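Local coordinates for protein probable ribosomal RNA small subunit methyltransferase (Thermus thermophilus, PDB 3DMH) that methylates the N2 atom of a guanine in 16S ribosomal RNA, using S-adenosylmethionine as the methyl donor, at residues V289-E295 / V325-R329; E296-I302 / R329-V335. All blocks are in the same frame, centred on the assembly; numbering follows the deposited sequence.

Running from the N terminus, the chain leaves strand 283-286 in a loop, passes residues 289-295 and then 296-302, where it enters strand 299-304; after helix 317-329 it reaches strands 330-331 and 334-340. Contact 1 ties the cofactor-side loop to the end of that helix, closing a loop of 29 residues; contact 2 pairs strand 299-304 with the chain just after the helix, closing one of 26. Their segments alternate along the sequence, so the two closures cross and do not nest. R329 belongs to both, and the centres lie 10 Å apart. L293 CD1 also packs on F299 CE2 at 3.9 Å, joining the two contacts directly.

Contact 1 (V289-E295 / V325-R329); sequences VDEALTE and VAAAR. With SAM (S-adenosylmethionine), chain D.
R329 reaches from the last turn of helix 317-329 into the loop 289-295 and meets D290 side-on, NE and NH2 both closing on the single oxygen OD2. The NE to OD2 bond of this salt bridge is 2.9 Å and uses the anti lone pair of the oxygen; NH2 reaches the same atom from above the carboxylate plane. The two flat groups stand 85° apart, yet OD2 lies almost in the guanidinium plane. The arginine chain bends at chi2 (-83°), and the guanidinium then lies along the loop, with NH1 donating to T294 O at 2.7 Å, almost in line with the carbonyl bond, while NH2 adds a weak bond to that oxygen. L293 covers one guanidinium face, its CD1 lying 3.8 Å from NE.

V325, one turn earlier, faces the same loop. Its CG1 touches the D290 carboxylate, 3.6 Å from OD2, and CG2 packs on V289 CG1 at 3.7 Å. The other carboxylate oxygen, OD1, is bonded to H9 of helix 5-9. With an alanine at R329, D290 OD2 is likely to lose its charge partner and T294 O its main donor from the helix, leaving a gap beside L293.

V289 N donates to N1 of the S-adenosylmethionine adenine at 2.9 Å, with an N-H...N angle of 162°. Two N-H groups on OD2 and a third on a backbone carbonyl probably fix the guanidinium's rotation and help keep the buried carboxylate ionised, fastening to the helix the loop whose V289 N holds adenine N1.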
ATOM      1  N   VAL A 289       4.686  -1.250   8.772  1.00 17.96           N
ATOM      2  CA  VAL A 289       4.357  -0.931  10.172  1.00 18.39           C
ATOM      3  C   VAL A 289       5.552  -0.135  10.747  1.00 18.11           C
ATOM      4  O   VAL A 289       5.920   0.903  10.173  1.00 19.43           O
ATOM      5  CB  VAL A 289       3.910  -2.175  11.025  1.00 18.54           C
ATOM      6  CG1 VAL A 289       3.201  -1.714  12.290  1.00 20.00           C
ATOM      7  CG2 VAL A 289       2.913  -3.027  10.241  1.00 19.32           C
ATOM      8  N   ASP A 290       6.171  -0.588  11.831  1.00 18.20           N
ATOM      9  CA  ASP A 290       7.268   0.172  12.431  1.00 18.87           C
ATOM     10  C   ASP A 290       8.656  -0.293  12.017  1.00 18.40           C
ATOM     11  O   ASP A 290       9.647   0.028  12.678  1.00 19.19           O
ATOM     12  CB  ASP A 290       7.166   0.147  13.961  1.00 18.81           C
ATOM     13  CG  ASP A 290       7.227  -1.255  14.535  1.00 20.84           C
ATOM     14  OD1 ASP A 290       6.942  -2.243  13.814  1.00 20.80           O
ATOM     15  OD2 ASP A 290       7.547  -1.392  15.736  1.00 22.19           O
ATOM     16  N   GLU A 291       8.737  -1.028  10.911  1.00 18.86           N
ATOM     17  CA  GLU A 291      10.014  -1.583  10.449  1.00 19.47           C
ATOM     18  C   GLU A 291      11.110  -0.530  10.301  1.00 19.58           C
ATOM     19  O   GLU A 291      12.287  -0.796  10.587  1.00 20.31           O
ATOM     20  CB  GLU A 291       9.768  -2.319   9.127  1.00 19.44           C
ATOM     21  CG  GLU A 291      10.980  -2.736   8.349  1.00 21.86           C
ATOM     22  CD  GLU A 291      11.168  -1.940   7.095  1.00 25.00           C
ATOM     23  OE1 GLU A 291      10.216  -1.254   6.633  1.00 24.77           O
ATOM     24  OE2 GLU A 291      12.291  -2.022   6.565  1.00 29.99           O
ATOM     25  N   ALA A 292      10.715   0.668   9.863  1.00 19.32           N
ATOM     26  CA  ALA A 292      11.687   1.746   9.599  1.00 20.79           C
ATOM     27  C   ALA A 292      12.211   2.427  10.862  1.00 20.65           C
ATOM     28  O   ALA A 292      13.196   3.172  10.795  1.00 22.68           O
ATOM     29  CB  ALA A 292      11.073   2.793   8.686  1.00 21.55           C
ATOM     30  N   LEU A 293      11.557   2.202  12.001  1.00 20.51           N
ATOM     31  CA  LEU A 293      11.931   2.908  13.235  1.00 21.24           C
ATOM     32  C   LEU A 293      13.090   2.218  13.920  1.00 21.71           C
ATOM     33  O   LEU A 293      13.341   1.024  13.704  1.00 21.99           O
ATOM     34  CB  LEU A 293      10.755   3.010  14.211  1.00 21.30           C
ATOM     35  CG  LEU A 293       9.435   3.582  13.686  1.00 20.92           C
ATOM     36  CD1 LEU A 293       8.409   3.629  14.789  1.00 22.35           C
ATOM     37  CD2 LEU A 293       9.569   4.949  13.024  1.00 24.49           C
ATOM     38  N   THR A 294      13.797   2.968  14.761  1.00 22.00           N
ATOM     39  CA  THR A 294      14.807   2.351  15.600  1.00 23.30           C
ATOM     40  C   THR A 294      14.085   1.484  16.616  1.00 23.56           C
ATOM     41  O   THR A 294      12.894   1.681  16.885  1.00 23.91           O
ATOM     42  CB  THR A 294      15.652   3.398  16.355  1.00 23.11           C
ATOM     43  OG1 THR A 294      14.776   4.235  17.124  1.00 24.00           O
ATOM     44  CG2 THR A 294      16.441   4.243  15.377  1.00 24.31           C
ATOM     45  N   GLU A 295      14.801   0.521  17.188  1.00 24.67           N
ATOM     46  CA  GLU A 295      14.264  -0.299  18.263  1.00 25.55           C
ATOM     47  C   GLU A 295      13.748   0.570  19.425  1.00 25.30           C
ATOM     48  O   GLU A 295      12.718   0.263  20.027  1.00 25.37           O
ATOM     49  CB  GLU A 295      15.371  -1.239  18.762  1.00 25.78           C
ATOM     50  CG  GLU A 295      14.920  -2.319  19.725  1.00 29.69           C
ATOM     51  CD  GLU A 295      15.986  -3.368  19.945  1.00 33.99           C
ATOM     52  OE1 GLU A 295      16.456  -3.972  18.950  1.00 37.24           O
ATOM     53  OE2 GLU A 295      16.367  -3.590  21.116  1.00 36.42           O
ATOM     54  N   VAL A 325       1.858  -2.914  17.938  1.00 20.86           N
ATOM     55  CA  VAL A 325       2.935  -1.937  17.840  1.00 21.16           C
ATOM     56  C   VAL A 325       2.620  -0.670  18.655  1.00 21.14           C
ATOM     57  O   VAL A 325       3.481  -0.160  19.356  1.00 21.14           O
ATOM     58  CB  VAL A 325       3.284  -1.652  16.358  1.00 21.25           C
ATOM     59  CG1 VAL A 325       4.167  -0.410  16.219  1.00 23.53           C
ATOM     60  CG2 VAL A 325       3.978  -2.866  15.760  1.00 22.77           C
ATOM     61  N   ALA A 326       1.374  -0.192  18.600  1.00 20.91           N
ATOM     62  CA  ALA A 326       0.988   0.989  19.351  1.00 21.41           C
ATOM     63  C   ALA A 326       1.262   0.804  20.842  1.00 21.90           C
ATOM     64  O   ALA A 326       1.816   1.695  21.505  1.00 22.30           O
ATOM     65  CB  ALA A 326      -0.478   1.297  19.120  1.00 21.18           C
ATOM     66  N   ALA A 327       0.866  -0.346  21.375  1.00 21.61           N
ATOM     67  CA  ALA A 327       1.100  -0.637  22.792  1.00 22.67           C
ATOM     68  C   ALA A 327       2.593  -0.625  23.126  1.00 22.50           C
ATOM     69  O   ALA A 327       3.011  -0.102  24.172  1.00 23.19           O
ATOM     70  CB  ALA A 327       0.487  -1.981  23.146  1.00 22.80           C
ATOM     71  N   ALA A 328       3.388  -1.204  22.231  1.00 22.09           N
ATOM     72  CA  ALA A 328       4.821  -1.352  22.440  1.00 23.14           C
ATOM     73  C   ALA A 328       5.606  -0.052  22.262  1.00 23.75           C
ATOM     74  O   ALA A 328       6.666   0.122  22.874  1.00 24.56           O
ATOM     75  CB  ALA A 328       5.381  -2.450  21.520  1.00 22.48           C
ATOM     76  N   ARG A 329       5.079   0.863  21.455  1.00 23.65           N
ATOM     77  CA  ARG A 329       5.803   2.074  21.083  1.00 23.92           C
ATOM     78  C   ARG A 329       5.423   3.270  21.941  1.00 24.12           C
ATOM     79  O   ARG A 329       6.060   4.316  21.835  1.00 24.82           O
ATOM     80  CB  ARG A 329       5.559   2.424  19.612  1.00 24.19           C
ATOM     81  CG  ARG A 329       6.157   1.458  18.570  1.00 25.53           C
ATOM     82  CD  ARG A 329       7.605   1.801  18.353  1.00 24.86           C
ATOM     83  NE  ARG A 329       8.284   0.897  17.424  1.00 23.12           N
ATOM     84  CZ  ARG A 329       9.605   0.849  17.275  1.00 21.73           C
ATOM     85  NH1 ARG A 329      10.409   1.648  17.991  1.00 21.55           N
ATOM     86  NH2 ARG A 329      10.142  -0.005  16.411  1.00 21.98           N
TER
HETATM   87  N   SAM D 384      -4.227   7.589   7.764  1.00 16.82           N
HETATM   88  CA  SAM D 384      -4.823   7.761   6.394  1.00 17.87           C
HETATM   89  C   SAM D 384      -6.194   8.386   6.529  1.00 18.59           C
HETATM   90  O   SAM D 384      -6.671   8.412   7.672  1.00 19.76           O
HETATM   91  OXT SAM D 384      -6.785   8.802   5.519  1.00 19.44           O
HETATM   92  CB  SAM D 384      -4.969   6.416   5.677  1.00 17.79           C
HETATM   93  CG  SAM D 384      -5.847   5.378   6.381  1.00 17.65           C
HETATM   94  SD  SAM D 384      -6.040   3.874   5.371  1.00 19.20           S
HETATM   95  CE  SAM D 384      -7.570   3.173   6.052  1.00 19.57           C
HETATM   96  C5' SAM D 384      -4.824   2.690   6.019  1.00 17.16           C
HETATM   97  C4' SAM D 384      -3.414   2.984   5.533  1.00 15.33           C
HETATM   98  O4' SAM D 384      -2.619   1.914   6.039  1.00 13.93           O
HETATM   99  C3' SAM D 384      -3.246   3.020   4.008  1.00 14.02           C
HETATM  100  O3' SAM D 384      -2.648   4.233   3.572  1.00 13.83           O
HETATM  101  C2' SAM D 384      -2.376   1.792   3.722  1.00 13.48           C
HETATM  102  O2' SAM D 384      -1.542   1.891   2.584  1.00 14.54           O
HETATM  103  C1' SAM D 384      -1.629   1.701   5.051  1.00 13.93           C
HETATM  104  N9  SAM D 384      -1.005   0.405   5.230  1.00 11.94           N
HETATM  105  C8  SAM D 384      -1.427  -0.842   4.776  1.00 13.52           C
HETATM  106  N7  SAM D 384      -0.553  -1.788   5.200  1.00 12.59           N
HETATM  107  C5  SAM D 384       0.439  -1.144   5.910  1.00 11.05           C
HETATM  108  C6  SAM D 384       1.611  -1.578   6.539  1.00 11.86           C
HETATM  109  N6  SAM D 384       1.980  -2.866   6.513  1.00 12.42           N
HETATM  110  N1  SAM D 384       2.387  -0.636   7.173  1.00 12.34           N
HETATM  111  C2  SAM D 384       2.045   0.697   7.185  1.00 12.71           C
HETATM  112  N3  SAM D 384       0.917   1.165   6.520  1.00 12.22           N
HETATM  113  C4  SAM D 384       0.143   0.236   5.916  1.00 11.34           C

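Contact 2 (E296-I302 / R329-V335); sequences EARFDII and RLRPGGV
A297 O takes two N-H bonds, the first from R329 NH1 at 3.0 Å, within both the carbonyl and guanidinium planes and on a lone pair. The second comes from R298 NH1, above the carbonyl plane; the two guanidinium groups, 80° apart, thus converge on one acceptor. R329 O receives F299 N at 2.9 Å, while the aliphatic part of R329 runs beside the F299 ring, pointing the same way.

L330, the first residue past the helix, pairs with F299 as a parallel bridge. Its side chain slides past I302 in the opposite direction, bringing CD2 to 3.8 Å from I302 CG1. R331 N then bonds to F299 O at 3.0 Å, nearly straight at 173°. Its side chain bends at chi3 (-76°), which lays one guanidinium face over the 298-299 peptide and turns the edge to D300: NH2 meets OD1 at 3.1 Å from above the carboxylate plane, as part of a salt bridge. Q236 at the start of the neighbouring strand 236-240 completes this network, its OE1 accepting from R331 NH2 and its N donating to D300 OD2.

A type II turn from R331 to G334 carries the chain round P332 and G333. At G334 a CB would collide with L330 CD2. V335 resumes the pairing: its N bonds to D300 O at 3.0 Å, its O accepts I302 N at 2.9 Å, and its CG2 lies beside I301 CG1.

Strand 299-304, helix 317-329 and strand 334-340 therefore form a parallel beta-alpha-beta crossover, with adjacent strands in the mixed seven-stranded sheet (order 3-2-1-4-5-7-6) of the Rossmann-like class I methyltransferase fold.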
ATOM      1  N   GLU A 296      14.444   1.672  19.685  1.00 25.25           N
ATOM      2  CA  GLU A 296      14.207   2.494  20.877  1.00 25.90           C
ATOM      3  C   GLU A 296      13.100   3.552  20.767  1.00 25.24           C
ATOM      4  O   GLU A 296      12.638   4.065  21.792  1.00 25.43           O
ATOM      5  CB  GLU A 296      15.508   3.162  21.353  1.00 26.19           C
ATOM      6  CG  GLU A 296      16.236   4.014  20.304  1.00 28.85           C
ATOM      7  CD  GLU A 296      17.302   3.235  19.519  1.00 31.10           C
ATOM      8  OE1 GLU A 296      17.155   2.002  19.350  1.00 30.85           O
ATOM      9  OE2 GLU A 296      18.289   3.862  19.064  1.00 32.72           O
ATOM     10  N   ALA A 297      12.669   3.877  19.545  1.00 24.41           N
ATOM     11  CA  ALA A 297      11.748   5.001  19.356  1.00 23.34           C
ATOM     12  C   ALA A 297      10.442   4.790  20.117  1.00 23.20           C
ATOM     13  O   ALA A 297       9.813   3.732  19.997  1.00 22.91           O
ATOM     14  CB  ALA A 297      11.469   5.236  17.878  1.00 23.12           C
ATOM     15  N   ARG A 298      10.056   5.792  20.912  1.00 22.71           N
ATOM     16  CA  ARG A 298       8.773   5.793  21.623  1.00 22.45           C
ATOM     17  C   ARG A 298       8.004   7.095  21.388  1.00 21.77           C
ATOM     18  O   ARG A 298       8.562   8.086  20.905  1.00 21.99           O
ATOM     19  CB  ARG A 298       8.968   5.578  23.128  1.00 22.40           C
ATOM     20  CG  ARG A 298       9.710   4.316  23.515  1.00 24.44           C
ATOM     21  CD  ARG A 298       8.888   3.069  23.250  1.00 26.61           C
ATOM     22  NE  ARG A 298       9.599   1.879  23.713  1.00 28.82           N
ATOM     23  CZ  ARG A 298      10.379   1.121  22.945  1.00 30.27           C
ATOM     24  NH1 ARG A 298      10.556   1.417  21.658  1.00 29.43           N
ATOM     25  NH2 ARG A 298      10.989   0.061  23.468  1.00 30.84           N
ATOM     26  N   PHE A 299       6.716   7.088  21.713  1.00 20.96           N
ATOM     27  CA  PHE A 299       5.855   8.208  21.362  1.00 21.04           C
ATOM     28  C   PHE A 299       4.906   8.533  22.494  1.00 21.18           C
ATOM     29  O   PHE A 299       4.662   7.696  23.368  1.00 21.15           O
ATOM     30  CB  PHE A 299       5.081   7.885  20.070  1.00 20.55           C
ATOM     31  CG  PHE A 299       5.979   7.615  18.890  1.00 20.46           C
ATOM     32  CD1 PHE A 299       6.351   8.647  18.039  1.00 21.16           C
ATOM     33  CD2 PHE A 299       6.509   6.337  18.673  1.00 20.98           C
ATOM     34  CE1 PHE A 299       7.205   8.420  16.970  1.00 20.32           C
ATOM     35  CE2 PHE A 299       7.392   6.093  17.608  1.00 20.84           C
ATOM     36  CZ  PHE A 299       7.739   7.136  16.756  1.00 21.33           C
ATOM     37  N   ASP A 300       4.390   9.764  22.467  1.00 21.45           N
ATOM     38  CA  ASP A 300       3.392  10.244  23.420  1.00 21.37           C
ATOM     39  C   ASP A 300       1.963   9.943  22.946  1.00 21.04           C
ATOM     40  O   ASP A 300       1.069   9.689  23.763  1.00 21.89           O
ATOM     41  CB  ASP A 300       3.542  11.758  23.611  1.00 21.32           C
ATOM     42  CG  ASP A 300       4.957  12.165  24.004  1.00 22.25           C
ATOM     43  OD1 ASP A 300       5.478  11.610  24.997  1.00 23.20           O
ATOM     44  OD2 ASP A 300       5.547  13.036  23.316  1.00 21.76           O
ATOM     45  N   ILE A 301       1.747   9.996  21.633  1.00 21.00           N
ATOM     46  CA  ILE A 301       0.417   9.798  21.059  1.00 20.40           C
ATOM     47  C   ILE A 301       0.575   8.947  19.811  1.00 20.16           C
ATOM     48  O   ILE A 301       1.440   9.222  18.986  1.00 19.90           O
ATOM     49  CB  ILE A 301      -0.235  11.144  20.658  1.00 21.21           C
ATOM     50  CG1 ILE A 301      -0.450  12.024  21.892  1.00 21.29           C
ATOM     51  CG2 ILE A 301      -1.575  10.929  19.956  1.00 20.47           C
ATOM     52  CD1 ILE A 301      -0.751  13.472  21.550  1.00 25.27           C
ATOM     53  N   ILE A 302      -0.265   7.927  19.672  1.00 19.26           N
ATOM     54  CA  ILE A 302      -0.277   7.120  18.449  1.00 19.24           C
ATOM     55  C   ILE A 302      -1.692   7.078  17.904  1.00 19.68           C
ATOM     56  O   ILE A 302      -2.653   6.881  18.664  1.00 19.82           O
ATOM     57  CB  ILE A 302       0.269   5.704  18.703  1.00 19.23           C
ATOM     58  CG1 ILE A 302       1.738   5.820  19.129  1.00 19.37           C
ATOM     59  CG2 ILE A 302       0.121   4.830  17.428  1.00 19.99           C
ATOM     60  CD1 ILE A 302       2.461   4.505  19.325  1.00 20.42           C
ATOM     61  N   ARG A 329       5.079   0.863  21.455  1.00 23.65           N
ATOM     62  CA  ARG A 329       5.803   2.074  21.083  1.00 23.92           C
ATOM     63  C   ARG A 329       5.423   3.270  21.941  1.00 24.12           C
ATOM     64  O   ARG A 329       6.060   4.316  21.835  1.00 24.82           O
ATOM     65  CB  ARG A 329       5.559   2.424  19.612  1.00 24.19           C
ATOM     66  CG  ARG A 329       6.157   1.458  18.570  1.00 25.53           C
ATOM     67  CD  ARG A 329       7.605   1.801  18.353  1.00 24.86           C
ATOM     68  NE  ARG A 329       8.284   0.897  17.424  1.00 23.12           N
ATOM     69  CZ  ARG A 329       9.605   0.849  17.275  1.00 21.73           C
ATOM     70  NH1 ARG A 329      10.409   1.648  17.991  1.00 21.55           N
ATOM     71  NH2 ARG A 329      10.142  -0.005  16.411  1.00 21.98           N
ATOM     72  N   LEU A 330       4.375   3.136  22.759  1.00 24.10           N
ATOM     73  CA  LEU A 330       3.956   4.236  23.645  1.00 24.17           C
ATOM     74  C   LEU A 330       4.763   4.290  24.931  1.00 24.72           C
ATOM     75  O   LEU A 330       5.000   3.255  25.570  1.00 25.64           O
ATOM     76  CB  LEU A 330       2.468   4.142  24.003  1.00 24.29           C
ATOM     77  CG  LEU A 330       1.499   4.701  22.958  1.00 24.56           C
ATOM     78  CD1 LEU A 330       0.042   4.273  23.233  1.00 25.75           C
ATOM     79  CD2 LEU A 330       1.614   6.219  22.859  1.00 23.72           C
ATOM     80  N   ARG A 331       5.176   5.500  25.306  1.00 24.49           N
ATOM     81  CA  ARG A 331       5.776   5.736  26.617  1.00 25.11           C
ATOM     82  C   ARG A 331       4.702   5.639  27.691  1.00 24.79           C
ATOM     83  O   ARG A 331       3.522   5.848  27.409  1.00 24.97           O
ATOM     84  CB  ARG A 331       6.459   7.109  26.668  1.00 24.95           C
ATOM     85  CG  ARG A 331       7.836   7.104  26.039  1.00 27.27           C
ATOM     86  CD  ARG A 331       8.575   8.415  26.258  1.00 29.14           C
ATOM     87  NE  ARG A 331       8.055   9.443  25.372  1.00 29.96           N
ATOM     88  CZ  ARG A 331       8.641   9.859  24.254  1.00 29.46           C
ATOM     89  NH1 ARG A 331       9.812   9.371  23.860  1.00 28.09           N
ATOM     90  NH2 ARG A 331       8.044  10.788  23.525  1.00 29.15           N
ATOM     91  N   PRO A 332       5.092   5.310  28.936  1.00 24.82           N
ATOM     92  CA  PRO A 332       4.084   5.352  30.000  1.00 24.65           C
ATOM     93  C   PRO A 332       3.338   6.686  30.020  1.00 24.43           C
ATOM     94  O   PRO A 332       3.960   7.746  29.873  1.00 24.63           O
ATOM     95  CB  PRO A 332       4.915   5.207  31.276  1.00 24.74           C
ATOM     96  CG  PRO A 332       6.136   4.478  30.856  1.00 24.99           C
ATOM     97  CD  PRO A 332       6.417   4.893  29.438  1.00 24.91           C
ATOM     98  N   GLY A 333       2.020   6.629  30.187  1.00 23.77           N
ATOM     99  CA  GLY A 333       1.182   7.825  30.118  1.00 23.70           C
ATOM    100  C   GLY A 333       0.767   8.174  28.695  1.00 23.41           C
ATOM    101  O   GLY A 333      -0.092   9.038  28.486  1.00 24.46           O
ATOM    102  N   GLY A 334       1.377   7.514  27.716  1.00 23.03           N
ATOM    103  CA  GLY A 334       1.024   7.739  26.307  1.00 22.37           C
ATOM    104  C   GLY A 334      -0.376   7.262  25.959  1.00 22.25           C
ATOM    105  O   GLY A 334      -0.959   6.425  26.659  1.00 22.51           O
ATOM    106  N   VAL A 335      -0.927   7.807  24.879  1.00 21.23           N
ATOM    107  CA  VAL A 335      -2.300   7.485  24.497  1.00 21.13           C
ATOM    108  C   VAL A 335      -2.427   7.004  23.053  1.00 20.95           C
ATOM    109  O   VAL A 335      -1.625   7.367  22.184  1.00 21.05           O
ATOM    110  CB  VAL A 335      -3.257   8.666  24.773  1.00 20.53           C
ATOM    111  CG1 VAL A 335      -3.347   8.953  26.267  1.00 21.33           C
ATOM    112  CG2 VAL A 335      -2.841   9.926  24.012  1.00 21.15           C
TER